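Local structure of type I modular polyketide synthase (Streptomyces albus subsp. albus, 6IYT) at residues K120-F125 with A208-S213; V124-G129 with F391-A396; Q214-A219 with L347-N352; V379-I384 with S405-D410. The protein probably transfers an extender unit, likely ethylmalonyl from its coenzyme A thioester, to the acyl carrier protein of a module of the salinomycin polyketide synthase. All blocks are in the same frame, centred on the assembly; numbering follows the deposited sequence.

Contact 1 of 4, residues K120-F125 with A208-S213; sequences KTVFVF and AVVGHS
F125 and V209 meet on one side of the central parallel sheet, where strands 120-125 and 208-211 run side by side. The phenylalanine can be followed outward from its backbone. CB stands 3.9 Å from V210 O, and with CG set beside its own backbone N (chi1 -63°) the ring is turned so that its edge faces V209 and V210 O. CD1 then passes 3.7 Å from V210 O, and CE1 reaches V209 CG1 at 4.1 Å; both partners lie near the ring plane. On the opposite side of the sheet V122 CG2, anti to its backbone N, touches V210 CG2 at 3.6 Å; beta-branched valines fill such a layer without long, flexible arms. Between the two layers F123 N bonds to A208 O, V210 N to F123 O and F125 N to V210 O. The series continues past the strand end, where H212 N meets F125 O at 2.8 Å. G211, next to F125, brings its bare CA to 3.2 Å from F125 O. G211 also opens the GHSQG sequence, which fits a nucleophile elbow, with S213 at its turn hydrogen-bonded to H320, as expected of the catalytic pair of acyltransferases. Helix 215-223 covers F125 and V209 through A219, helix 376-385 packs on V210 from the other face, and strand 388-393 is the next strand of the sheet beyond 120-125.

Contact 2 of 4, residues V124-G129 with F391-A396; sequences VFPGQG and FVESSA
The F391 ring receives V124 CG2 at its edge, near the ring plane, at 4.2 Å. F125, on the other side of the sheet, presents its ring obliquely to S394, with CE2 3.6 Å from S394 CB. The third flat group is the E393 carboxylate: the P126 ring crosses the glutamate chain at a slant, its CG 3.4 Å from E393 OE2, while S395 OG donates to this same oxygen from its anti side at 2.6 Å. Backbone N atoms of V399 and L400 also bind the carboxylate, so this buried acid is held by several donors, and a glutamate, extended with CG anti to its N (chi1 -174°), is long enough to collect them. The rigid P126 ring suits the spot because it fills the space beside the acid and S395 CB without bringing an N-H. Two parallel-strand bonds join the backbones: V124 N to V392 O at 2.8 Å and S394 N to V124 O at 3.0 Å. Pairing stops there, where S394 is the centre of an inverse gamma turn. S394 O is buried without a partner, whereas S394 OG bonds to M192 O. Helix 181-200 lies against V392 and S394, its M192 also touching P126, and helix 376-385 packs on V124 and F391 from the other side.

Contact 3 of 4, residues Q214-A219 with L347-N352; sequences QGEIAA and LYSTVN
L347 faces A219 on the helix that follows the probable nucleophile elbow, here 215-223, and its CD2 lies 4.1 Å from A219 CB; the small A219 methyl lets the branched leucine approach the helix. Y348 turns away, its hydroxyl bonded to D386. At S349 the chain folds into an ST turn and ST motif: S349 OG, anti to its own N (chi1 176°), accepts from V351 N at 3.0 Å and from N352 N at 3.2 Å, and is also bonded to Y365 OH. A serine suits this bend, since its short hydroxyl can fold back on the amides that follow. T350 supplies the one hydrogen bond between the segments, its N meeting E216 OE1 at 3.0 Å, on the syn side but 31° out of the carboxylate plane. The T350 hydroxyl is bonded to G211 O, at the end of the strand before the elbow. E216 needs its length, running extended past T350 in the opposite direction to that side chain. Its other oxygen is held by Y365 OH and N369 ND2, which satisfies the buried acid. V351 closes the series, its CG2 lying 3.3 Å from E216 OE2.

Contact 4 of 4, residues V379-I384 with S405-D410; sequences VVRALI and SETSDD
R381 and D410 make the ionic part of this helix-helix contact. R381 NH1 donates to D410 OD2 at 2.6 Å in a fairly straight bond, and NH2 adds a weak bond to that same oxygen. The oxygen lies close to the guanidinium plane, but the two flat groups stand 84° apart, so this is not the paired, side-by-side form of salt bridge. E377 shares NH1, and two acids around one arginine probably stabilise its charged form. The apolar part centres on T407, whose CG2 is anti to the backbone N and touches V380 CG1 at 3.8 Å and R381 CG at 3.7 Å. That same methyl lies over one face of the guanidinium, toward its rim. Further along, I384 CD1 rests 3.9 Å from S408 CB. Within helix 401-411 two hydroxyls bond to its own backbone: S408 OG donates to S405 O at 2.7 Å, and T407 OG1 bonds to G403 O, so residues with small hydroxyls can face an apolar partner. The segment axes approach to 9.7 Å, crossing at -60°. Helix 376-385 packs on the parallel sheet, with L383 and I384 on F391 and V379 on V210, and helix 401-411 lies against it, touched by P284 at T407.

Overall arrangement
Contacts 1 and 2 are built on the two sides of strand 120-125 in the four-stranded parallel sheet, their centres about 8 Å apart and sharing V124 and F125. Contact 3 lies about 8 Å from contact 1 by centres and continues the chain directly, strand 208-211 leading through the probable elbow into helix 215-223. Contact 4 is more peripheral, about 13 Å from contact 1 and 17 Å from contact 3, with L383 reaching V210, F391 and Y348. Along the chain, contact 3 is nested within the loop closed by contact 2, and contacts 2 and 4 alternate. Contacts 1 to 3 thus bring residues distant in sequence together near the presumed nucleophile, while contact 4 joins two helices beside the sheet.

Contact 1 of 4, residues K120-F125 with A208-S213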
loop_
_atom_site.group_PDB
_atom_site.type_symbol
_atom_site.label_atom_id
_atom_site.label_comp_id
_atom_site.label_asym_id
_atom_site.label_seq_id
_atom_site.Cartn_x
_atom_site.Cartn_y
_atom_site.Cartn_z
ATOM N N LYS A 120 16.312 6.839 -0.416
ATOM C CA LYS A 120 15.486 6.668 0.755
ATOM C C LYS A 120 14.148 6.000 0.414
ATOM O O LYS A 120 13.716 5.999 -0.749
ATOM C CB LYS A 120 15.266 8.001 1.409
ATOM C CG LYS A 120 16.558 8.576 1.987
ATOM C CD LYS A 120 16.480 10.088 2.137
ATOM C CE LYS A 120 15.740 10.471 3.386
ATOM N NZ LYS A 120 16.169 11.814 3.870
ATOM N N THR A 121 13.477 5.526 1.455
ATOM C CA THR A 121 12.240 4.737 1.340
ATOM C C THR A 121 11.111 5.510 1.972
ATOM O O THR A 121 11.258 6.033 3.093
ATOM C CB THR A 121 12.365 3.396 2.092
ATOM O OG1 THR A 121 13.356 2.567 1.463
ATOM C CG2 THR A 121 11.046 2.676 2.123
ATOM N N VAL A 122 10.025 5.691 1.219
ATOM C CA VAL A 122 8.821 6.270 1.754
ATOM C C VAL A 122 7.671 5.290 1.675
ATOM O O VAL A 122 7.538 4.576 0.694
ATOM C CB VAL A 122 8.463 7.578 1.010
ATOM C CG1 VAL A 122 8.399 7.362 -0.494
ATOM C CG2 VAL A 122 7.189 8.150 1.528
ATOM N N PHE A 123 6.903 5.182 2.768
ATOM C CA PHE A 123 5.688 4.380 2.742
ATOM C C PHE A 123 4.496 5.220 2.349
ATOM O O PHE A 123 4.297 6.353 2.874
ATOM C CB PHE A 123 5.419 3.706 4.072
ATOM C CG PHE A 123 6.168 2.403 4.258
ATOM C CD1 PHE A 123 7.476 2.266 3.818
ATOM C CD2 PHE A 123 5.563 1.331 4.841
ATOM C CE1 PHE A 123 8.141 1.050 3.947
ATOM C CE2 PHE A 123 6.237 0.114 4.996
ATOM C CZ PHE A 123 7.532 -0.003 4.553
ATOM N N VAL A 124 3.691 4.640 1.471
ATOM C CA VAL A 124 2.575 5.308 0.813
ATOM C C VAL A 124 1.274 4.626 1.286
ATOM O O VAL A 124 1.113 3.431 1.170
ATOM C CB VAL A 124 2.666 5.177 -0.710
ATOM C CG1 VAL A 124 1.475 5.842 -1.393
ATOM C CG2 VAL A 124 3.984 5.742 -1.213
ATOM N N PHE A 125 0.325 5.438 1.727
ATOM C CA PHE A 125 -0.928 4.958 2.289
ATOM C C PHE A 125 -2.085 5.579 1.534
ATOM O O PHE A 125 -2.373 6.783 1.687
ATOM C CB PHE A 125 -1.005 5.365 3.762
ATOM C CG PHE A 125 0.058 4.748 4.611
ATOM C CD1 PHE A 125 1.313 5.361 4.741
ATOM C CD2 PHE A 125 -0.129 3.483 5.182
ATOM C CE1 PHE A 125 2.309 4.764 5.511
ATOM C CE2 PHE A 125 0.868 2.885 5.922
ATOM C CZ PHE A 125 2.099 3.496 6.042
ATOM N N ALA A 208 10.204 8.169 5.662
ATOM C CA ALA A 208 9.140 9.161 5.657
ATOM C C ALA A 208 7.841 8.440 5.327
ATOM O O ALA A 208 7.874 7.337 4.772
ATOM C CB ALA A 208 9.405 10.221 4.634
ATOM N N VAL A 209 6.717 9.121 5.514
ATOM C CA VAL A 209 5.417 8.567 5.123
ATOM C C VAL A 209 4.617 9.597 4.345
ATOM O O VAL A 209 4.876 10.785 4.461
ATOM C CB VAL A 209 4.582 8.128 6.324
ATOM C CG1 VAL A 209 5.276 7.023 7.109
ATOM C CG2 VAL A 209 4.263 9.326 7.219
ATOM N N VAL A 210 3.770 9.108 3.428
ATOM C CA VAL A 210 2.844 9.968 2.665
ATOM C C VAL A 210 1.524 9.260 2.545
ATOM O O VAL A 210 1.469 8.050 2.275
ATOM C CB VAL A 210 3.349 10.284 1.259
ATOM C CG1 VAL A 210 2.455 11.308 0.592
ATOM C CG2 VAL A 210 4.761 10.787 1.300
ATOM N N GLY A 211 0.460 9.986 2.798
ATOM C CA GLY A 211 -0.881 9.436 2.700
ATOM C C GLY A 211 -1.731 10.190 1.679
ATOM O O GLY A 211 -1.474 11.374 1.362
ATOM N N HIS A 212 -2.814 9.564 1.274
ATOM C CA HIS A 212 -3.742 10.147 0.301
ATOM C C HIS A 212 -5.138 10.176 0.943
ATOM O O HIS A 212 -5.642 9.133 1.369
ATOM C CB HIS A 212 -3.747 9.284 -0.955
ATOM C CG HIS A 212 -4.481 9.879 -2.091
ATOM N ND1 HIS A 212 -3.863 10.220 -3.283
ATOM C CD2 HIS A 212 -5.768 10.259 -2.212
ATOM C CE1 HIS A 212 -4.781 10.664 -4.132
ATOM N NE2 HIS A 212 -5.945 10.669 -3.514
ATOM N N SER A 213 -5.684 11.382 1.163
ATOM C CA SER A 213 -7.010 11.502 1.784
ATOM C C SER A 213 -6.997 10.802 3.168
ATOM O O SER A 213 -6.104 11.024 3.927
ATOM C CB SER A 213 -8.053 10.888 0.854
ATOM O OG SER A 213 -9.366 11.243 1.257
#

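Contact 2 of 4, residues V124-G129 with F391-A396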
loop_
_atom_site.group_PDB
_atom_site.type_symbol
_atom_site.label_atom_id
_atom_site.label_comp_id
_atom_site.label_asym_id
_atom_site.label_seq_id
_atom_site.Cartn_x
_atom_site.Cartn_y
_atom_site.Cartn_z
ATOM N N VAL A 124 3.691 4.640 1.471
ATOM C CA VAL A 124 2.575 5.308 0.813
ATOM C C VAL A 124 1.274 4.626 1.286
ATOM O O VAL A 124 1.113 3.431 1.170
ATOM C CB VAL A 124 2.666 5.177 -0.710
ATOM C CG1 VAL A 124 1.475 5.842 -1.393
ATOM C CG2 VAL A 124 3.984 5.742 -1.213
ATOM N N PHE A 125 0.325 5.438 1.727
ATOM C CA PHE A 125 -0.928 4.958 2.289
ATOM C C PHE A 125 -2.085 5.579 1.534
ATOM O O PHE A 125 -2.373 6.783 1.687
ATOM C CB PHE A 125 -1.005 5.365 3.762
ATOM C CG PHE A 125 0.058 4.748 4.611
ATOM C CD1 PHE A 125 1.313 5.361 4.741
ATOM C CD2 PHE A 125 -0.129 3.483 5.182
ATOM C CE1 PHE A 125 2.309 4.764 5.511
ATOM C CE2 PHE A 125 0.868 2.885 5.922
ATOM C CZ PHE A 125 2.099 3.496 6.042
ATOM N N PRO A 126 -2.666 4.826 0.600
ATOM C CA PRO A 126 -3.747 5.392 -0.231
ATOM C C PRO A 126 -5.074 5.548 0.503
ATOM O O PRO A 126 -5.219 5.124 1.654
ATOM C CB PRO A 126 -3.893 4.383 -1.373
ATOM C CG PRO A 126 -3.290 3.117 -0.881
ATOM C CD PRO A 126 -2.353 3.432 0.260
ATOM N N GLY A 127 -6.038 6.118 -0.168
ATOM C CA GLY A 127 -7.413 6.176 0.362
ATOM C C GLY A 127 -8.252 5.042 -0.184
ATOM O O GLY A 127 -7.779 3.904 -0.327
ATOM N N GLN A 128 -9.504 5.326 -0.495
ATOM C CA GLN A 128 -10.392 4.276 -0.956
ATOM C C GLN A 128 -10.029 3.885 -2.370
ATOM O O GLN A 128 -9.405 4.658 -3.101
ATOM C CB GLN A 128 -11.851 4.711 -0.868
ATOM C CG GLN A 128 -12.549 4.169 0.350
ATOM C CD GLN A 128 -13.846 4.871 0.644
ATOM O OE1 GLN A 128 -14.882 4.611 0.003
ATOM N NE2 GLN A 128 -13.807 5.778 1.573
ATOM N N GLY A 129 -10.327 2.644 -2.724
ATOM C CA GLY A 129 -9.977 2.113 -4.040
ATOM C C GLY A 129 -9.145 0.852 -3.906
ATOM O O GLY A 129 -9.019 0.053 -4.866
ATOM N N PHE A 391 9.331 3.508 -3.051
ATOM C CA PHE A 391 7.999 3.885 -2.619
ATOM C C PHE A 391 7.261 2.612 -2.374
ATOM O O PHE A 391 7.047 1.843 -3.319
ATOM C CB PHE A 391 7.264 4.663 -3.720
ATOM C CG PHE A 391 7.817 6.060 -3.970
ATOM C CD1 PHE A 391 9.033 6.235 -4.600
ATOM C CD2 PHE A 391 7.070 7.178 -3.677
ATOM C CE1 PHE A 391 9.494 7.510 -4.909
ATOM C CE2 PHE A 391 7.603 8.449 -3.846
ATOM C CZ PHE A 391 8.822 8.611 -4.467
ATOM N N VAL A 392 6.875 2.361 -1.136
ATOM C CA VAL A 392 6.195 1.110 -0.811
ATOM C C VAL A 392 4.754 1.426 -0.474
ATOM O O VAL A 392 4.486 2.166 0.466
ATOM C CB VAL A 392 6.865 0.414 0.392
ATOM C CG1 VAL A 392 6.041 -0.791 0.867
ATOM C CG2 VAL A 392 8.286 0.039 0.065
ATOM N N GLU A 393 3.820 0.959 -1.297
ATOM C CA GLU A 393 2.418 1.203 -1.033
ATOM C C GLU A 393 1.878 0.112 -0.122
ATOM O O GLU A 393 1.797 -1.046 -0.497
ATOM C CB GLU A 393 1.607 1.350 -2.334
ATOM C CG GLU A 393 0.152 1.756 -2.084
ATOM C CD GLU A 393 -0.693 1.719 -3.324
ATOM O OE1 GLU A 393 -0.284 2.333 -4.335
ATOM O OE2 GLU A 393 -1.825 1.145 -3.270
ATOM N N SER A 394 1.574 0.507 1.106
ATOM C CA SER A 394 1.183 -0.395 2.175
ATOM C C SER A 394 -0.330 -0.683 2.125
ATOM O O SER A 394 -1.080 -0.270 3.019
ATOM C CB SER A 394 1.560 0.231 3.519
ATOM O OG SER A 394 1.420 -0.692 4.594
ATOM N N SER A 395 -0.765 -1.352 1.052
ATOM C CA SER A 395 -2.192 -1.466 0.735
ATOM C C SER A 395 -2.571 -2.868 0.221
ATOM O O SER A 395 -1.725 -3.647 -0.132
ATOM C CB SER A 395 -2.555 -0.447 -0.331
ATOM O OG SER A 395 -1.989 -0.801 -1.555
ATOM N N ALA A 396 -3.874 -3.148 0.220
ATOM C CA ALA A 396 -4.421 -4.415 -0.229
ATOM C C ALA A 396 -4.404 -4.550 -1.768
ATOM O O ALA A 396 -4.515 -5.629 -2.275
ATOM C CB ALA A 396 -5.847 -4.561 0.293
#

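Contact 3 of 4, residues Q214-A219 with L347-N352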
loop_
_atom_site.group_PDB
_atom_site.type_symbol
_atom_site.label_atom_id
_atom_site.label_comp_id
_atom_site.label_asym_id
_atom_site.label_seq_id
_atom_site.Cartn_x
_atom_site.Cartn_y
_atom_site.Cartn_z
ATOM N N GLN A 214 -7.934 9.862 3.398
ATOM C CA GLN A 214 -8.015 9.110 4.660
ATOM C C GLN A 214 -6.730 8.332 4.946
ATOM O O GLN A 214 -6.410 8.036 6.123
ATOM C CB GLN A 214 -9.218 8.127 4.619
ATOM C CG GLN A 214 -9.039 7.040 3.591
ATOM C CD GLN A 214 -10.271 6.215 3.336
ATOM O OE1 GLN A 214 -10.390 5.076 3.838
ATOM N NE2 GLN A 214 -11.135 6.704 2.460
ATOM N N GLY A 215 -5.952 8.053 3.901
ATOM C CA GLY A 215 -4.671 7.377 4.064
ATOM C C GLY A 215 -3.716 8.113 4.992
ATOM O O GLY A 215 -2.752 7.531 5.511
ATOM N N GLU A 216 -3.838 9.427 5.045
ATOM C CA GLU A 216 -2.965 10.192 5.926
ATOM C C GLU A 216 -3.173 9.798 7.383
ATOM O O GLU A 216 -2.306 10.018 8.204
ATOM C CB GLU A 216 -3.181 11.690 5.732
ATOM C CG GLU A 216 -2.564 12.232 4.444
ATOM C CD GLU A 216 -2.260 13.728 4.494
ATOM O OE1 GLU A 216 -1.221 14.137 3.923
ATOM O OE2 GLU A 216 -2.986 14.486 5.189
ATOM N N ILE A 217 -4.368 9.313 7.726
ATOM C CA ILE A 217 -4.615 8.867 9.125
ATOM C C ILE A 217 -3.780 7.595 9.437
ATOM O O ILE A 217 -3.087 7.509 10.472
ATOM C CB ILE A 217 -6.094 8.581 9.366
ATOM C CG1 ILE A 217 -6.943 9.815 9.045
ATOM C CG2 ILE A 217 -6.307 8.124 10.790
ATOM C CD1 ILE A 217 -8.426 9.515 8.878
ATOM N N ALA A 218 -3.736 6.663 8.487
ATOM C CA ALA A 218 -2.827 5.499 8.607
ATOM C C ALA A 218 -1.343 5.905 8.613
ATOM O O ALA A 218 -0.557 5.399 9.424
ATOM C CB ALA A 218 -3.093 4.487 7.513
ATOM N N ALA A 219 -0.987 6.855 7.772
ATOM C CA ALA A 219 0.378 7.358 7.728
ATOM C C ALA A 219 0.809 7.953 9.078
ATOM O O ALA A 219 1.932 7.687 9.576
ATOM C CB ALA A 219 0.500 8.392 6.646
ATOM N N LEU A 347 6.142 13.354 7.869
ATOM C CA LEU A 347 4.961 13.078 7.039
ATOM C C LEU A 347 4.864 14.144 5.961
ATOM O O LEU A 347 4.911 15.330 6.272
ATOM C CB LEU A 347 3.688 13.079 7.904
ATOM C CG LEU A 347 2.308 12.812 7.293
ATOM C CD1 LEU A 347 2.410 12.046 5.994
ATOM C CD2 LEU A 347 1.419 12.038 8.266
ATOM N N TYR A 348 4.946 13.724 4.694
ATOM C CA TYR A 348 4.868 14.644 3.572
ATOM C C TYR A 348 3.401 14.885 3.229
ATOM O O TYR A 348 2.751 14.061 2.616
ATOM C CB TYR A 348 5.618 14.087 2.338
ATOM C CG TYR A 348 7.114 14.331 2.328
ATOM C CD1 TYR A 348 7.918 13.762 3.256
ATOM C CD2 TYR A 348 7.699 15.071 1.324
ATOM C CE1 TYR A 348 9.294 13.993 3.264
ATOM C CE2 TYR A 348 9.065 15.243 1.267
ATOM C CZ TYR A 348 9.861 14.659 2.225
ATOM O OH TYR A 348 11.243 14.796 2.166
ATOM N N SER A 349 2.877 16.024 3.645
ATOM C CA SER A 349 1.443 16.271 3.536
ATOM C C SER A 349 1.036 16.429 2.091
ATOM O O SER A 349 1.648 17.218 1.355
ATOM C CB SER A 349 1.060 17.547 4.302
ATOM O OG SER A 349 -0.300 17.825 4.113
ATOM N N THR A 350 -0.044 15.738 1.712
ATOM C CA THR A 350 -0.708 15.951 0.400
ATOM C C THR A 350 -1.877 16.931 0.505
ATOM O O THR A 350 -2.610 17.169 -0.477
ATOM C CB THR A 350 -1.203 14.643 -0.146
ATOM O OG1 THR A 350 -2.093 14.031 0.812
ATOM C CG2 THR A 350 -0.035 13.733 -0.408
ATOM N N VAL A 351 -1.985 17.578 1.662
ATOM C CA VAL A 351 -2.953 18.619 1.885
ATOM C C VAL A 351 -2.332 19.987 1.638
ATOM O O VAL A 351 -2.889 20.789 0.914
ATOM C CB VAL A 351 -3.473 18.555 3.332
ATOM C CG1 VAL A 351 -4.492 19.624 3.595
ATOM C CG2 VAL A 351 -4.030 17.183 3.617
ATOM N N ASN A 352 -1.155 20.241 2.210
ATOM C CA ASN A 352 -0.535 21.577 2.092
ATOM C C ASN A 352 0.868 21.555 1.496
ATOM O O ASN A 352 1.496 22.588 1.360
ATOM C CB ASN A 352 -0.540 22.302 3.429
ATOM C CG ASN A 352 0.216 21.561 4.509
ATOM O OD1 ASN A 352 1.130 20.801 4.236
ATOM N ND2 ASN A 352 -0.226 21.730 5.745
#

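Contact 4 of 4, residues V379-I384 with S405-D410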
loop_
_atom_site.group_PDB
_atom_site.type_symbol
_atom_site.label_atom_id
_atom_site.label_comp_id
_atom_site.label_asym_id
_atom_site.label_seq_id
_atom_site.Cartn_x
_atom_site.Cartn_y
_atom_site.Cartn_z
ATOM N N VAL A 379 3.817 16.085 -4.434
ATOM C CA VAL A 379 4.537 15.524 -3.320
ATOM C C VAL A 379 5.458 14.375 -3.782
ATOM O O VAL A 379 6.595 14.281 -3.338
ATOM C CB VAL A 379 3.565 15.058 -2.219
ATOM C CG1 VAL A 379 4.307 14.260 -1.162
ATOM C CG2 VAL A 379 2.874 16.272 -1.601
ATOM N N VAL A 380 5.019 13.581 -4.750
ATOM C CA VAL A 380 5.894 12.581 -5.334
ATOM C C VAL A 380 7.144 13.258 -5.942
ATOM O O VAL A 380 8.255 12.789 -5.767
ATOM C CB VAL A 380 5.179 11.768 -6.412
ATOM C CG1 VAL A 380 6.146 10.817 -7.108
ATOM C CG2 VAL A 380 4.046 10.986 -5.789
ATOM N N ARG A 381 6.927 14.326 -6.698
ATOM C CA ARG A 381 8.044 15.098 -7.250
ATOM C C ARG A 381 9.004 15.559 -6.140
ATOM O O ARG A 381 10.218 15.432 -6.257
ATOM C CB ARG A 381 7.517 16.304 -8.020
ATOM C CG ARG A 381 6.735 15.967 -9.248
ATOM C CD ARG A 381 6.281 17.214 -9.982
ATOM N NE ARG A 381 5.341 16.856 -11.019
ATOM C CZ ARG A 381 5.696 16.496 -12.248
ATOM N NH1 ARG A 381 4.784 16.044 -13.100
ATOM N NH2 ARG A 381 6.968 16.601 -12.633
ATOM N N ALA A 382 8.451 16.073 -5.060
ATOM C CA ALA A 382 9.245 16.598 -4.009
ATOM C C ALA A 382 10.024 15.474 -3.308
ATOM O O ALA A 382 11.211 15.642 -2.952
ATOM C CB ALA A 382 8.371 17.344 -3.038
ATOM N N LEU A 383 9.366 14.311 -3.129
ATOM C CA LEU A 383 10.032 13.142 -2.566
ATOM C C LEU A 383 11.224 12.708 -3.433
ATOM O O LEU A 383 12.299 12.463 -2.927
ATOM C CB LEU A 383 9.031 11.984 -2.386
ATOM C CG LEU A 383 8.066 12.186 -1.226
ATOM C CD1 LEU A 383 6.851 11.293 -1.382
ATOM C CD2 LEU A 383 8.753 11.897 0.094
ATOM N N ILE A 384 11.020 12.629 -4.737
ATOM C CA ILE A 384 12.080 12.232 -5.624
ATOM C C ILE A 384 13.247 13.225 -5.530
ATOM O O ILE A 384 14.425 12.839 -5.424
ATOM C CB ILE A 384 11.583 12.141 -7.056
ATOM C CG1 ILE A 384 10.627 10.948 -7.184
ATOM C CG2 ILE A 384 12.760 11.957 -8.009
ATOM C CD1 ILE A 384 9.941 10.857 -8.503
ATOM N N SER A 405 5.072 5.940 -10.777
ATOM C CA SER A 405 5.953 5.652 -11.939
ATOM C C SER A 405 5.781 6.696 -13.042
ATOM O O SER A 405 6.771 7.216 -13.581
ATOM C CB SER A 405 5.655 4.264 -12.507
ATOM O OG SER A 405 5.788 3.307 -11.496
ATOM N N GLU A 406 4.534 7.016 -13.353
ATOM C CA GLU A 406 4.222 8.050 -14.403
ATOM C C GLU A 406 4.854 9.416 -14.066
ATOM O O GLU A 406 5.419 10.118 -14.937
ATOM C CB GLU A 406 2.709 8.210 -14.511
ATOM C CG GLU A 406 2.086 7.628 -15.764
ATOM C CD GLU A 406 0.732 8.267 -16.083
ATOM O OE1 GLU A 406 0.352 9.268 -15.405
ATOM O OE2 GLU A 406 0.037 7.758 -16.985
ATOM N N THR A 407 4.745 9.815 -12.806
ATOM C CA THR A 407 5.384 11.043 -12.339
ATOM C C THR A 407 6.906 10.954 -12.420
ATOM O O THR A 407 7.566 11.888 -12.876
ATOM C CB THR A 407 4.970 11.353 -10.887
ATOM O OG1 THR A 407 3.542 11.475 -10.800
ATOM C CG2 THR A 407 5.630 12.617 -10.384
ATOM N N SER A 408 7.483 9.840 -11.957
ATOM C CA SER A 408 8.941 9.667 -12.032
ATOM C C SER A 408 9.439 9.752 -13.501
ATOM O O SER A 408 10.466 10.348 -13.769
ATOM C CB SER A 408 9.379 8.355 -11.404
ATOM O OG SER A 408 9.150 7.273 -12.271
ATOM N N ASP A 409 8.655 9.225 -14.429
ATOM C CA ASP A 409 8.996 9.307 -15.867
ATOM C C ASP A 409 8.997 10.761 -16.358
ATOM O O ASP A 409 9.885 11.177 -17.097
ATOM C CB ASP A 409 8.018 8.479 -16.694
ATOM C CG ASP A 409 8.219 7.000 -16.517
ATOM O OD1 ASP A 409 9.252 6.591 -15.922
ATOM O OD2 ASP A 409 7.303 6.240 -16.895
ATOM N N ASP A 410 8.068 11.541 -15.857
ATOM C CA ASP A 410 7.966 12.954 -16.207
ATOM C C ASP A 410 9.142 13.758 -15.633
ATOM O O ASP A 410 9.696 14.617 -16.307
ATOM C CB ASP A 410 6.626 13.501 -15.699
ATOM C CG ASP A 410 6.299 14.882 -16.241
ATOM O OD1 ASP A 410 6.182 15.025 -17.478
ATOM O OD2 ASP A 410 5.947 15.767 -15.422
#